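Local coordinates for protein transcriptional regulator, LacI family (PDB 2RGY) that probably regulates transcription as a LacI-family transcriptional regulator, its two-lobed periplasmic-binding-protein-like core being expected to bind a small sugar-like effector, at residues 70-75 against 250-255; 95-100 against 107-112; 131-136 against 162-167; 238-243 against 272-277; 245-250 against 268-273. All blocks are in the same frame, centred on the assembly; numbering follows the deposited sequence.

Contact 1. Residues 70-75 against 250-255; sequences GVVVIS and NAVRWL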
# COMPACT_ATOMS: atom_id res chain seq x y z
N GLY A 70 -20.33 -8.41 13.37
CA GLY A 70 -20.07 -9.27 12.23
C GLY A 70 -18.58 -9.26 11.96
O GLY A 70 -17.88 -8.36 12.40
N VAL A 71 -18.09 -10.27 11.24
CA VAL A 71 -16.67 -10.32 10.95
C VAL A 71 -16.40 -10.60 9.48
O VAL A 71 -16.95 -11.55 8.90
CB VAL A 71 -15.97 -11.40 11.80
CG1 VAL A 71 -14.48 -11.40 11.50
CG2 VAL A 71 -16.22 -11.16 13.27
N VAL A 72 -15.57 -9.76 8.87
CA VAL A 72 -15.19 -9.91 7.47
C VAL A 72 -13.81 -10.56 7.47
O VAL A 72 -12.89 -10.09 8.13
CB VAL A 72 -15.10 -8.55 6.74
CG1 VAL A 72 -14.70 -8.77 5.30
CG2 VAL A 72 -16.45 -7.83 6.81
N VAL A 73 -13.67 -11.63 6.71
CA VAL A 73 -12.40 -12.34 6.70
C VAL A 73 -11.84 -12.69 5.34
O VAL A 73 -12.55 -13.21 4.49
CB VAL A 73 -12.51 -13.64 7.53
CG1 VAL A 73 -11.21 -14.42 7.46
CG2 VAL A 73 -12.87 -13.32 8.96
N ILE A 74 -10.56 -12.37 5.14
CA ILE A 74 -9.87 -12.73 3.91
C ILE A 74 -8.50 -13.26 4.29
O ILE A 74 -7.74 -12.59 4.99
CB ILE A 74 -9.70 -11.55 2.92
CG1 ILE A 74 -8.93 -12.02 1.68
CG2 ILE A 74 -8.99 -10.40 3.57
CD1 ILE A 74 -8.86 -10.99 0.56
N SER A 75 -8.20 -14.47 3.85
CA SER A 75 -6.92 -15.10 4.14
C SER A 75 -6.78 -16.34 3.29
O SER A 75 -7.72 -17.12 3.15
CB SER A 75 -6.84 -15.49 5.62
OG SER A 75 -5.76 -16.37 5.87
N ASN A 250 -20.09 -5.55 -2.01
CA ASN A 250 -21.22 -6.46 -1.90
C ASN A 250 -21.09 -7.45 -0.74
O ASN A 250 -22.09 -7.80 -0.09
CB ASN A 250 -21.43 -7.17 -3.23
CG ASN A 250 -22.12 -6.29 -4.26
OD1 ASN A 250 -23.34 -6.15 -4.25
ND2 ASN A 250 -21.33 -5.66 -5.13
N ALA A 251 -19.88 -7.90 -0.46
CA ALA A 251 -19.66 -8.83 0.64
C ALA A 251 -19.99 -8.11 1.95
O ALA A 251 -20.66 -8.67 2.82
CB ALA A 251 -18.20 -9.30 0.66
N VAL A 252 -19.54 -6.87 2.08
CA VAL A 252 -19.80 -6.10 3.28
C VAL A 252 -21.27 -5.69 3.40
O VAL A 252 -21.81 -5.65 4.50
CB VAL A 252 -18.88 -4.86 3.35
CG1 VAL A 252 -19.22 -4.03 4.57
CG2 VAL A 252 -17.42 -5.31 3.42
N ARG A 253 -21.91 -5.38 2.28
CA ARG A 253 -23.33 -5.01 2.30
C ARG A 253 -24.17 -6.21 2.74
O ARG A 253 -25.10 -6.06 3.54
CB ARG A 253 -23.78 -4.52 0.93
CG ARG A 253 -23.31 -3.11 0.62
CD ARG A 253 -23.76 -2.65 -0.75
NE ARG A 253 -23.43 -1.24 -0.95
CZ ARG A 253 -23.63 -0.58 -2.08
NH1 ARG A 253 -24.16 -1.19 -3.13
NH2 ARG A 253 -23.32 0.71 -2.16
N TRP A 254 -23.82 -7.39 2.24
CA TRP A 254 -24.53 -8.61 2.59
C TRP A 254 -24.46 -8.80 4.10
O TRP A 254 -25.46 -9.10 4.75
CB TRP A 254 -23.88 -9.82 1.90
CG TRP A 254 -24.56 -11.12 2.21
CD1 TRP A 254 -25.71 -11.59 1.65
CD2 TRP A 254 -24.14 -12.11 3.16
NE1 TRP A 254 -26.03 -12.82 2.19
CE2 TRP A 254 -25.09 -13.15 3.13
CE3 TRP A 254 -23.06 -12.21 4.05
CZ2 TRP A 254 -24.98 -14.30 3.95
CZ3 TRP A 254 -22.95 -13.35 4.87
CH2 TRP A 254 -23.91 -14.37 4.81
N LEU A 255 -23.26 -8.60 4.66
CA LEU A 255 -23.04 -8.74 6.09
C LEU A 255 -23.83 -7.69 6.87
O LEU A 255 -24.43 -7.99 7.90
CB LEU A 255 -21.54 -8.63 6.39
CG LEU A 255 -21.10 -8.86 7.84
CD1 LEU A 255 -21.50 -10.27 8.26
CD2 LEU A 255 -19.59 -8.66 7.96

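Contact 2. Residues 95-100 against 107-112; sequences FLNRAF and SFCPDH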
# COMPACT_ATOMS: atom_id res chain seq x y z
N PHE A 95 -16.76 -14.29 3.94
CA PHE A 95 -15.43 -14.66 3.47
C PHE A 95 -15.16 -14.12 2.07
O PHE A 95 -15.95 -14.33 1.16
CB PHE A 95 -15.30 -16.18 3.45
CG PHE A 95 -15.53 -16.81 4.79
CD1 PHE A 95 -14.63 -16.60 5.83
CD2 PHE A 95 -16.67 -17.59 5.01
CE1 PHE A 95 -14.85 -17.16 7.09
CE2 PHE A 95 -16.90 -18.16 6.27
CZ PHE A 95 -15.99 -17.94 7.31
N LEU A 96 -14.03 -13.44 1.90
CA LEU A 96 -13.67 -12.88 0.60
C LEU A 96 -12.59 -13.72 -0.08
O LEU A 96 -11.75 -14.33 0.59
CB LEU A 96 -13.14 -11.45 0.77
CG LEU A 96 -13.76 -10.58 1.86
CD1 LEU A 96 -12.97 -9.28 1.98
CD2 LEU A 96 -15.21 -10.31 1.55
N ASN A 97 -12.62 -13.75 -1.40
CA ASN A 97 -11.64 -14.46 -2.22
C ASN A 97 -11.46 -15.97 -2.04
O ASN A 97 -10.44 -16.52 -2.45
CB ASN A 97 -10.27 -13.77 -2.09
CG ASN A 97 -9.45 -13.85 -3.37
OD1 ASN A 97 -9.98 -13.65 -4.47
ND2 ASN A 97 -8.16 -14.11 -3.23
N ARG A 98 -12.42 -16.63 -1.40
CA ARG A 98 -12.38 -18.08 -1.24
C ARG A 98 -13.77 -18.61 -0.97
O ARG A 98 -14.62 -17.89 -0.45
CB ARG A 98 -11.41 -18.53 -0.13
CG ARG A 98 -11.75 -18.13 1.27
CD ARG A 98 -10.59 -18.53 2.17
NE ARG A 98 -10.40 -19.97 2.21
CZ ARG A 98 -9.30 -20.57 2.63
NH1 ARG A 98 -8.26 -19.86 3.04
NH2 ARG A 98 -9.24 -21.90 2.67
N ALA A 99 -14.01 -19.86 -1.34
CA ALA A 99 -15.32 -20.47 -1.18
C ALA A 99 -15.65 -20.92 0.24
O ALA A 99 -14.77 -21.07 1.08
CB ALA A 99 -15.45 -21.66 -2.15
N PHE A 100 -16.95 -21.12 0.49
CA PHE A 100 -17.43 -21.57 1.79
C PHE A 100 -18.64 -22.48 1.54
O PHE A 100 -19.80 -22.07 1.70
CB PHE A 100 -17.80 -20.38 2.66
CG PHE A 100 -18.09 -20.75 4.08
CD1 PHE A 100 -17.14 -21.43 4.84
CD2 PHE A 100 -19.33 -20.47 4.65
CE1 PHE A 100 -17.42 -21.82 6.16
CE2 PHE A 100 -19.63 -20.85 5.97
CZ PHE A 100 -18.67 -21.53 6.72
N SER A 107 -19.75 -16.44 0.91
CA SER A 107 -18.54 -16.38 0.12
C SER A 107 -18.69 -15.47 -1.10
O SER A 107 -19.63 -15.61 -1.89
CB SER A 107 -18.14 -17.79 -0.35
OG SER A 107 -17.09 -17.72 -1.30
N PHE A 108 -17.75 -14.54 -1.24
CA PHE A 108 -17.73 -13.60 -2.36
C PHE A 108 -16.37 -13.76 -3.02
O PHE A 108 -15.35 -13.35 -2.48
CB PHE A 108 -17.96 -12.19 -1.85
CG PHE A 108 -19.39 -11.92 -1.49
CD1 PHE A 108 -20.24 -11.26 -2.39
CD2 PHE A 108 -19.92 -12.38 -0.27
CE1 PHE A 108 -21.59 -11.07 -2.10
CE2 PHE A 108 -21.27 -12.19 0.04
CZ PHE A 108 -22.12 -11.54 -0.87
N CYS A 109 -16.37 -14.37 -4.20
CA CYS A 109 -15.13 -14.66 -4.90
C CYS A 109 -15.23 -14.41 -6.40
O CYS A 109 -16.20 -14.80 -7.03
CB CYS A 109 -14.75 -16.12 -4.64
SG CYS A 109 -13.02 -16.58 -4.94
N PRO A 110 -14.21 -13.77 -6.99
CA PRO A 110 -14.28 -13.54 -8.43
C PRO A 110 -13.96 -14.85 -9.17
O PRO A 110 -13.68 -15.87 -8.54
CB PRO A 110 -13.22 -12.47 -8.65
CG PRO A 110 -12.17 -12.87 -7.67
CD PRO A 110 -12.98 -13.20 -6.42
N ASP A 111 -14.01 -14.81 -10.49
CA ASP A 111 -13.73 -15.99 -11.30
C ASP A 111 -12.23 -16.05 -11.62
O ASP A 111 -11.81 -15.60 -12.68
CB ASP A 111 -14.55 -15.93 -12.59
CG ASP A 111 -14.43 -17.20 -13.41
OD1 ASP A 111 -15.20 -17.35 -14.39
OD2 ASP A 111 -13.58 -18.04 -13.08
N HIS A 112 -11.45 -16.62 -10.71
CA HIS A 112 -10.00 -16.73 -10.90
C HIS A 112 -9.60 -17.64 -12.05
O HIS A 112 -8.56 -17.44 -12.68
CB HIS A 112 -9.32 -17.21 -9.61
CG HIS A 112 -9.32 -16.19 -8.51
ND1 HIS A 112 -8.76 -14.94 -8.65
CD2 HIS A 112 -9.83 -16.23 -7.25
CE1 HIS A 112 -8.92 -14.26 -7.53
NE2 HIS A 112 -9.57 -15.02 -6.67

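Contact 3. Residues 131-136 against 162-167; sequences LAVISG and DSVPLI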
# COMPACT_ATOMS: atom_id res chain seq x y z
N LEU A 131 6.60 -19.78 -22.26
CA LEU A 131 6.17 -18.96 -21.14
C LEU A 131 6.74 -19.44 -19.81
O LEU A 131 7.25 -20.55 -19.72
CB LEU A 131 4.64 -19.00 -21.08
CG LEU A 131 3.96 -18.78 -22.43
CD1 LEU A 131 2.53 -19.24 -22.38
CD2 LEU A 131 4.05 -17.31 -22.80
N ALA A 132 6.64 -18.59 -18.80
CA ALA A 132 7.11 -18.89 -17.46
C ALA A 132 6.10 -18.33 -16.46
O ALA A 132 5.37 -17.39 -16.77
CB ALA A 132 8.50 -18.26 -17.23
N VAL A 133 6.06 -18.89 -15.26
CA VAL A 133 5.13 -18.43 -14.24
C VAL A 133 5.72 -18.31 -12.84
O VAL A 133 6.47 -19.18 -12.40
CB VAL A 133 3.91 -19.36 -14.13
CG1 VAL A 133 2.96 -18.83 -13.08
CG2 VAL A 133 3.20 -19.50 -15.48
N ILE A 134 5.39 -17.22 -12.16
CA ILE A 134 5.82 -17.00 -10.78
C ILE A 134 4.49 -16.92 -10.05
O ILE A 134 3.74 -15.97 -10.23
CB ILE A 134 6.58 -15.66 -10.62
CG1 ILE A 134 7.95 -15.75 -11.30
CG2 ILE A 134 6.74 -15.34 -9.14
CD1 ILE A 134 8.74 -14.47 -11.26
N SER A 135 4.19 -17.94 -9.24
CA SER A 135 2.91 -17.95 -8.54
C SER A 135 2.97 -17.69 -7.05
O SER A 135 4.03 -17.40 -6.48
CB SER A 135 2.21 -19.29 -8.77
OG SER A 135 2.64 -20.28 -7.85
N GLY A 136 1.80 -17.77 -6.42
CA GLY A 136 1.70 -17.58 -4.99
C GLY A 136 1.80 -18.97 -4.40
O GLY A 136 2.10 -19.92 -5.13
N ASP A 162 3.45 -29.34 -17.75
CA ASP A 162 4.74 -29.83 -17.27
C ASP A 162 6.00 -29.23 -17.90
O ASP A 162 7.08 -29.35 -17.34
CB ASP A 162 4.81 -31.37 -17.39
CG ASP A 162 4.57 -31.87 -18.80
OD1 ASP A 162 4.93 -31.16 -19.77
OD2 ASP A 162 4.03 -33.00 -18.95
N SER A 163 5.86 -28.58 -19.05
CA SER A 163 7.01 -27.99 -19.73
C SER A 163 7.19 -26.50 -19.41
O SER A 163 8.07 -25.85 -19.95
CB SER A 163 6.86 -28.14 -21.24
OG SER A 163 5.74 -27.39 -21.68
N VAL A 164 6.34 -25.97 -18.54
CA VAL A 164 6.42 -24.55 -18.20
C VAL A 164 7.09 -24.27 -16.86
O VAL A 164 6.63 -24.74 -15.82
CB VAL A 164 5.00 -23.92 -18.19
CG1 VAL A 164 5.06 -22.47 -17.74
CG2 VAL A 164 4.37 -24.03 -19.57
N PRO A 165 8.20 -23.52 -16.87
CA PRO A 165 8.87 -23.21 -15.60
C PRO A 165 7.90 -22.48 -14.66
O PRO A 165 7.27 -21.49 -15.04
CB PRO A 165 10.05 -22.34 -16.03
CG PRO A 165 9.66 -21.82 -17.39
CD PRO A 165 8.97 -23.00 -18.01
N LEU A 166 7.78 -23.00 -13.45
CA LEU A 166 6.88 -22.46 -12.45
C LEU A 166 7.60 -22.32 -11.11
O LEU A 166 8.04 -23.31 -10.53
CB LEU A 166 5.68 -23.41 -12.31
CG LEU A 166 4.42 -23.06 -11.52
CD1 LEU A 166 4.81 -22.49 -10.18
CD2 LEU A 166 3.56 -22.06 -12.28
N ILE A 167 7.74 -21.09 -10.63
CA ILE A 167 8.40 -20.84 -9.35
C ILE A 167 7.33 -20.52 -8.31
O ILE A 167 6.56 -19.58 -8.48
CB ILE A 167 9.35 -19.63 -9.42
CG1 ILE A 167 10.24 -19.71 -10.67
CG2 ILE A 167 10.22 -19.59 -8.19
CD1 ILE A 167 11.23 -20.86 -10.66

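Contact 4. Residues 238-243 against 272-277; sequences TSVHIP and VTVSMR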
# COMPACT_ATOMS: atom_id res chain seq x y z
N THR A 238 0.76 -4.39 -17.63
CA THR A 238 -0.46 -4.97 -18.19
C THR A 238 -0.88 -5.99 -17.14
O THR A 238 -0.07 -6.81 -16.70
CB THR A 238 -0.20 -5.65 -19.55
OG1 THR A 238 0.09 -4.65 -20.53
CG2 THR A 238 -1.41 -6.47 -19.99
N SER A 239 -2.14 -5.93 -16.72
CA SER A 239 -2.60 -6.81 -15.67
C SER A 239 -4.04 -7.28 -15.83
O SER A 239 -4.86 -6.59 -16.42
CB SER A 239 -2.44 -6.09 -14.32
OG SER A 239 -2.85 -6.88 -13.22
N VAL A 240 -4.33 -8.46 -15.29
CA VAL A 240 -5.68 -9.00 -15.31
C VAL A 240 -6.45 -8.22 -14.24
O VAL A 240 -6.04 -8.16 -13.08
CB VAL A 240 -5.67 -10.51 -14.95
CG1 VAL A 240 -7.09 -11.01 -14.79
CG2 VAL A 240 -4.95 -11.30 -16.05
N HIS A 241 -7.55 -7.60 -14.65
CA HIS A 241 -8.35 -6.80 -13.74
C HIS A 241 -9.38 -7.60 -12.94
O HIS A 241 -10.31 -8.16 -13.51
CB HIS A 241 -9.08 -5.70 -14.50
CG HIS A 241 -9.93 -4.84 -13.61
ND1 HIS A 241 -9.40 -3.83 -12.84
CD2 HIS A 241 -11.25 -4.90 -13.33
CE1 HIS A 241 -10.37 -3.29 -12.12
NE2 HIS A 241 -11.50 -3.92 -12.39
N ILE A 242 -9.21 -7.62 -11.63
CA ILE A 242 -10.11 -8.33 -10.71
C ILE A 242 -11.01 -7.31 -10.02
O ILE A 242 -10.52 -6.33 -9.46
CB ILE A 242 -9.30 -9.09 -9.63
CG1 ILE A 242 -8.44 -10.18 -10.28
CG2 ILE A 242 -10.25 -9.69 -8.60
CD1 ILE A 242 -9.26 -11.24 -11.05
N PRO A 243 -12.34 -7.53 -10.04
CA PRO A 243 -13.30 -6.60 -9.42
C PRO A 243 -13.31 -6.70 -7.90
O PRO A 243 -14.31 -7.09 -7.30
CB PRO A 243 -14.62 -7.02 -10.04
CG PRO A 243 -14.48 -8.51 -10.04
CD PRO A 243 -13.04 -8.73 -10.52
N VAL A 272 -14.18 -10.19 -15.30
CA VAL A 272 -12.75 -10.04 -15.16
C VAL A 272 -12.32 -9.68 -16.58
O VAL A 272 -12.80 -10.25 -17.56
CB VAL A 272 -12.11 -11.36 -14.71
CG1 VAL A 272 -12.37 -12.42 -15.74
CG2 VAL A 272 -10.62 -11.17 -14.51
N THR A 273 -11.43 -8.70 -16.69
CA THR A 273 -10.94 -8.27 -17.99
C THR A 273 -9.44 -8.06 -17.89
O THR A 273 -8.84 -8.27 -16.82
CB THR A 273 -11.58 -6.93 -18.40
OG1 THR A 273 -11.35 -5.97 -17.37
CG2 THR A 273 -13.09 -7.10 -18.62
N VAL A 274 -8.82 -7.66 -18.99
CA VAL A 274 -7.39 -7.41 -18.98
C VAL A 274 -7.11 -5.94 -19.22
O VAL A 274 -7.60 -5.36 -20.19
CB VAL A 274 -6.66 -8.24 -20.04
CG1 VAL A 274 -5.21 -7.83 -20.11
CG2 VAL A 274 -6.75 -9.71 -19.69
N SER A 275 -6.33 -5.34 -18.33
CA SER A 275 -5.97 -3.95 -18.48
C SER A 275 -4.68 -3.89 -19.27
O SER A 275 -3.60 -4.08 -18.73
CB SER A 275 -5.80 -3.31 -17.10
OG SER A 275 -7.02 -3.40 -16.38
N MSE A 276 -4.81 -3.65 -20.57
CA MSE A 276 -3.65 -3.59 -21.45
C MSE A 276 -2.87 -2.30 -21.27
O MSE A 276 -3.40 -1.21 -21.44
CB MSE A 276 -4.09 -3.70 -22.92
CG MSE A 276 -4.44 -5.10 -23.40
SE MSE A 276 -3.05 -6.29 -23.43
CE MSE A 276 -1.78 -5.34 -24.21
N ARG A 277 -1.60 -2.44 -20.91
CA ARG A 277 -0.76 -1.27 -20.73
C ARG A 277 0.47 -1.41 -21.61
O ARG A 277 0.32 -1.66 -22.80
CB ARG A 277 -0.40 -1.09 -19.24
CG ARG A 277 -1.66 -0.90 -18.39
CD ARG A 277 -1.42 -0.03 -17.17
NE ARG A 277 -2.65 0.24 -16.41
CZ ARG A 277 -3.26 -0.65 -15.64
NH1 ARG A 277 -2.78 -1.88 -15.51
NH2 ARG A 277 -4.37 -0.31 -14.99
O HOH W 1 1.07 -4.27 -23.04

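Contact 5. Residues 245-250 against 268-273; sequences AELTQN and REFPVT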
# COMPACT_ATOMS: atom_id res chain seq x y z
N ALA A 245 -13.00 -4.17 -5.55
CA ALA A 245 -13.81 -3.16 -4.87
C ALA A 245 -15.29 -3.56 -4.87
O ALA A 245 -15.96 -3.45 -3.85
CB ALA A 245 -13.64 -1.81 -5.54
N GLU A 246 -15.78 -4.05 -6.02
CA GLU A 246 -17.18 -4.45 -6.14
C GLU A 246 -17.55 -5.65 -5.27
O GLU A 246 -18.58 -5.64 -4.61
CB GLU A 246 -17.52 -4.77 -7.60
CG GLU A 246 -17.41 -3.60 -8.57
CD GLU A 246 -16.09 -3.58 -9.31
OE1 GLU A 246 -15.03 -3.47 -8.65
OE2 GLU A 246 -16.10 -3.70 -10.56
N LEU A 247 -16.71 -6.68 -5.28
CA LEU A 247 -17.00 -7.86 -4.48
C LEU A 247 -16.96 -7.52 -2.99
O LEU A 247 -17.78 -8.01 -2.21
CB LEU A 247 -16.02 -8.99 -4.81
CG LEU A 247 -16.30 -9.70 -6.14
CD1 LEU A 247 -15.17 -10.66 -6.49
CD2 LEU A 247 -17.63 -10.45 -6.06
N THR A 248 -16.02 -6.66 -2.60
CA THR A 248 -15.90 -6.27 -1.20
C THR A 248 -17.15 -5.46 -0.81
O THR A 248 -17.75 -5.70 0.23
CB THR A 248 -14.65 -5.40 -0.94
OG1 THR A 248 -13.47 -6.14 -1.28
CG2 THR A 248 -14.58 -5.00 0.51
N GLN A 249 -17.52 -4.50 -1.64
CA GLN A 249 -18.68 -3.68 -1.36
C GLN A 249 -19.90 -4.57 -1.14
O GLN A 249 -20.65 -4.39 -0.18
CB GLN A 249 -18.91 -2.73 -2.54
CG GLN A 249 -20.18 -1.92 -2.43
CD GLN A 249 -20.34 -0.95 -3.58
OE1 GLN A 249 -20.36 -1.36 -4.75
NE2 GLN A 249 -20.44 0.32 -3.27
N ASN A 250 -20.09 -5.55 -2.01
CA ASN A 250 -21.22 -6.46 -1.90
C ASN A 250 -21.09 -7.45 -0.74
O ASN A 250 -22.09 -7.80 -0.09
CB ASN A 250 -21.43 -7.17 -3.23
CG ASN A 250 -22.12 -6.29 -4.26
OD1 ASN A 250 -23.34 -6.15 -4.25
ND2 ASN A 250 -21.33 -5.66 -5.13
N ARG A 268 -23.23 -10.77 -6.97
CA ARG A 268 -22.04 -11.62 -6.83
C ARG A 268 -21.29 -11.91 -8.13
O ARG A 268 -20.31 -12.67 -8.12
CB ARG A 268 -22.44 -12.96 -6.20
CG ARG A 268 -23.10 -12.83 -4.85
CD ARG A 268 -24.01 -14.02 -4.56
NE ARG A 268 -24.66 -13.86 -3.26
CZ ARG A 268 -24.03 -14.00 -2.11
NH1 ARG A 268 -22.73 -14.30 -2.09
NH2 ARG A 268 -24.68 -13.79 -0.97
N GLU A 269 -21.74 -11.34 -9.24
CA GLU A 269 -21.09 -11.60 -10.53
C GLU A 269 -20.53 -10.35 -11.18
O GLU A 269 -21.27 -9.42 -11.51
CB GLU A 269 -22.10 -12.24 -11.50
CG GLU A 269 -22.68 -13.57 -11.01
CD GLU A 269 -21.61 -14.59 -10.70
OE1 GLU A 269 -20.68 -14.73 -11.52
OE2 GLU A 269 -21.68 -15.26 -9.64
N PHE A 270 -19.22 -10.34 -11.37
CA PHE A 270 -18.57 -9.21 -12.02
C PHE A 270 -17.59 -9.75 -13.03
O PHE A 270 -16.98 -10.81 -12.82
CB PHE A 270 -17.90 -8.31 -11.00
CG PHE A 270 -18.85 -7.76 -9.99
CD1 PHE A 270 -18.97 -8.36 -8.74
CD2 PHE A 270 -19.70 -6.71 -10.33
CE1 PHE A 270 -19.93 -7.91 -7.82
CE2 PHE A 270 -20.67 -6.24 -9.42
CZ PHE A 270 -20.79 -6.85 -8.16
N PRO A 271 -17.43 -9.06 -14.16
CA PRO A 271 -16.49 -9.59 -15.13
C PRO A 271 -15.03 -9.30 -14.83
O PRO A 271 -14.69 -8.32 -14.16
CB PRO A 271 -16.97 -8.97 -16.44
CG PRO A 271 -17.43 -7.62 -16.01
CD PRO A 271 -18.18 -7.92 -14.72
N VAL A 272 -14.18 -10.19 -15.30
CA VAL A 272 -12.75 -10.04 -15.16
C VAL A 272 -12.32 -9.68 -16.58
O VAL A 272 -12.80 -10.25 -17.56
CB VAL A 272 -12.11 -11.36 -14.71
CG1 VAL A 272 -12.37 -12.42 -15.74
CG2 VAL A 272 -10.62 -11.17 -14.51
N THR A 273 -11.43 -8.70 -16.69
CA THR A 273 -10.94 -8.27 -17.99
C THR A 273 -9.44 -8.06 -17.89
O THR A 273 -8.84 -8.27 -16.82
CB THR A 273 -11.58 -6.93 -18.40
OG1 THR A 273 -11.35 -5.97 -17.37
CG2 THR A 273 -13.09 -7.10 -18.62

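Contact 1. Residues 70-75 against 250-255
Strand 70-73 and helix 250-255 run nearly antiparallel, their segment axes 162° apart and 9.5 Å at closest approach, with Gly70 opposite Leu255 and Val72 opposite Val252. No hydrogen bond joins them; the contact is made by a few methyl groups. Val72 points its CB toward the helix, and with CG1 anti to the backbone N (chi1 179°) its other methyl, CG2, lies beside that nitrogen. CG2 meets Leu255 CD2 at 3.4 Å, closer than the usual van der Waals distance between carbons, and Val252 CG2 more loosely at 4.3 Å. The leucine and Val72 side chains cross obliquely. Beyond the valine, Leu255 CD2 also lies 3.9 Å from Val71 N and 4.2 Å from Gly70 C, so a single methyl covers the backbone from Gly70 to Val71. Leu255 CD1 lies where a side chain of Gly70 would point, and glycine has none. The packing is that of a helix laid against a parallel sheet, as in the Rossmann-like lobes of this family. Strand 70-73 is hydrogen-bonded between strands 10-14 and 93-96; Val72 also touches Ile11 and Val94, Leu255 reaches Ile11, and Val252 packs on Thr30 and Glu33 of helix 21-36.

Contact 2. Residues 95-100 against 107-112
Phe95 and Leu96 pair in parallel with Ser107 and Phe108, adding the short outermost strand 107-108 to the parallel sheet of the N-terminal lobe of the periplasmic-binding-protein-like fold. Phe108 N donates to Phe95 O at 3.0 Å, and Asn97 N donates to Phe108 O at the same length but a more bent 144°. Past the strand Asn97 turns away at CB, yet its amide swings back: CG is 3.5 Å from His112 NE2, ND2 lies 3.8 Å from the same nitrogen, and OD1 accepts its hydrogen bond at 2.6 Å. The oxygen lies in the imidazole plane, at the ring's edge; the amide and ring planes stand 81° apart, and NE2 is tilted 33° from the carbonyl plane. Pro110 CG lies over one face of the imidazole, towards its rim, and ND1 bonds Tyr224 OH. Both ring nitrogens are therefore engaged, which should fix the ring's rotation. Phe100, in the loop after the strand, takes Phe95 CE2 over the centre of one ring face. The Arg98 guanidinium hydrogen-bonds Leu78 O and Ser75 O and forms a salt bridge with Asp80, while the Arg98 carbonyl oxygen accepts a hydrogen bond from Ser107 OG at 2.6 Å, the hydroxyl standing above the carbonyl plane.

Contact 3. Residues 131-136 against 162-167
Leu166 carries its CG anti to the backbone N (chi1 -170°), and a chi2 of -48° puts CD1 toward Ser135 OG; CD2, the other branch, meets Val133, whose own CG1 is likewise anti to its nitrogen (chi1 -179°). The two side chains lie side by side, pointing the same way from neighbouring strands. Leu166 CD2 fits against Val133 CB at 3.3 Å and is almost as near CG1, both tighter than ordinary carbon contacts. Val133 CG2 also meets Val164 CG1 at 4.2 Å. Pro165 CG packs on Ala132 CB at 3.7 Å. The backbones form parallel bridges, Val133 with Leu166 and Ile134 with Ile167. Val133 N donates to Pro165 O and Ile167 N returns to Val133 O, both at 2.9 Å, and Ser135 N reaches Ile167 O at 3.0 Å. Strands 131-135 and 166-168 are linked through helix 141-155 as a beta-alpha-beta unit, and Phe150 and Phe151 of that helix touch Val133 and Val164. Ser135 OG bonds Gly136 O at 2.8 Å. With these backbone groups paired across the strands, and the buried Ser135 hydroxyl supplied with an acceptor by its own neighbour, the side-chain interface between the strands can be otherwise apolar.

Contact 4. Residues 238-243 against 272-277
His241 and Thr273 lie side by side, pointing the same way; Thr273 OG1 and Ser275 OG approach the imidazole obliquely. The CB of His241 does the touching, 3.6 Å from Ser275 OG and 3.7 Å from Thr273 OG1. His241 ND1 and Ser275 OG both bond Asp226 OD2, while the guanidinium of Arg277 forms a salt bridge with Asp226 OD1 and a hydrogen bond with Leu237 O. One carboxylate therefore ties these three side chains together. The antiparallel backbone carries the rest: Ser239 N donates to Ser275 O at 3.1 Å, Ser275 N to Ser239 O at 2.7 Å and His241 N to Thr273 O at 2.6 Å, while the return bond from Thr273 N is weak. Thr238 OG1 lies beside its backbone N (chi1 -70°) and accepts from Arg277 N at 2.8 Å; a water also binds this hydroxyl. On the face of Val240 and Val274, Val240 CG1 meets Val272 CG2 at 3.5 Å; just past the strand Ile242 CD1 meets the same methyl at 3.7 Å. Strand 273-275 is the outermost, antiparallel strand of the mixed sheet in the second lobe of the periplasmic-binding-protein-like fold.

Contact 5. Residues 245-250 against 268-273
Glu246 and Leu247 hold the ring of Phe270 from two directions. Glu246 CB sits over the centre of one face, 3.7 Å from the centroid and 3° off the normal, a CH-pi contact made by the aliphatic root of the acidic side chain. Leu247 CD2 comes in at the edge, near the ring plane, 3.7 Å from Phe270 CD1; the leucine and phenylalanine slide past each other in opposite directions. Asn250 ND2 approaches Phe270 CZ obliquely at 3.3 Å, its amide turned 37° from the ring. The next shell fixes that amide: ND2 donates to Glu246 O at 2.8 Å, standing above the carbonyl plane on the face opposite Asn250 N, which uses the same oxygen, and OD1 accepts from Phe267 N. Further out, Pro243 touches Phe270, Phe108 meets Asn250, and Arg268 hydrogen-bonds Asp105 O and makes a cation-pi contact with Trp254. The CH-pi contact packs the loop after helix 244-260, which runs back to strand 273-275, against that helix in the periplasmic-binding-protein-like fold.

Contacts 1, 2 and 5 cluster around helix 244-260. Contacts 1 and 2 have centres 11 Å apart and share a sheet, Val73 O facing Leu96 N at 3.0 Å, while Ala251 CB touches Leu96 CD2 at 3.3 Å. Contact 5 lies 10 Å from contact 2, centre to centre, with Leu247 CD1 against Pro110 N. Contact 4 begins just before the helix and shares Val272 and Thr273 with contact 5; Pro243 CG packs on Phe270 CB at 3.5 Å. Contact 3 belongs to the same sheet as contact 4, their centres 20 Å apart, but lies about 33 Å from contact 1 between centres. Contacts 2 and 4, from different sheets, meet where Pro110 CG packs on Ile242 CG2 at 3.8 Å.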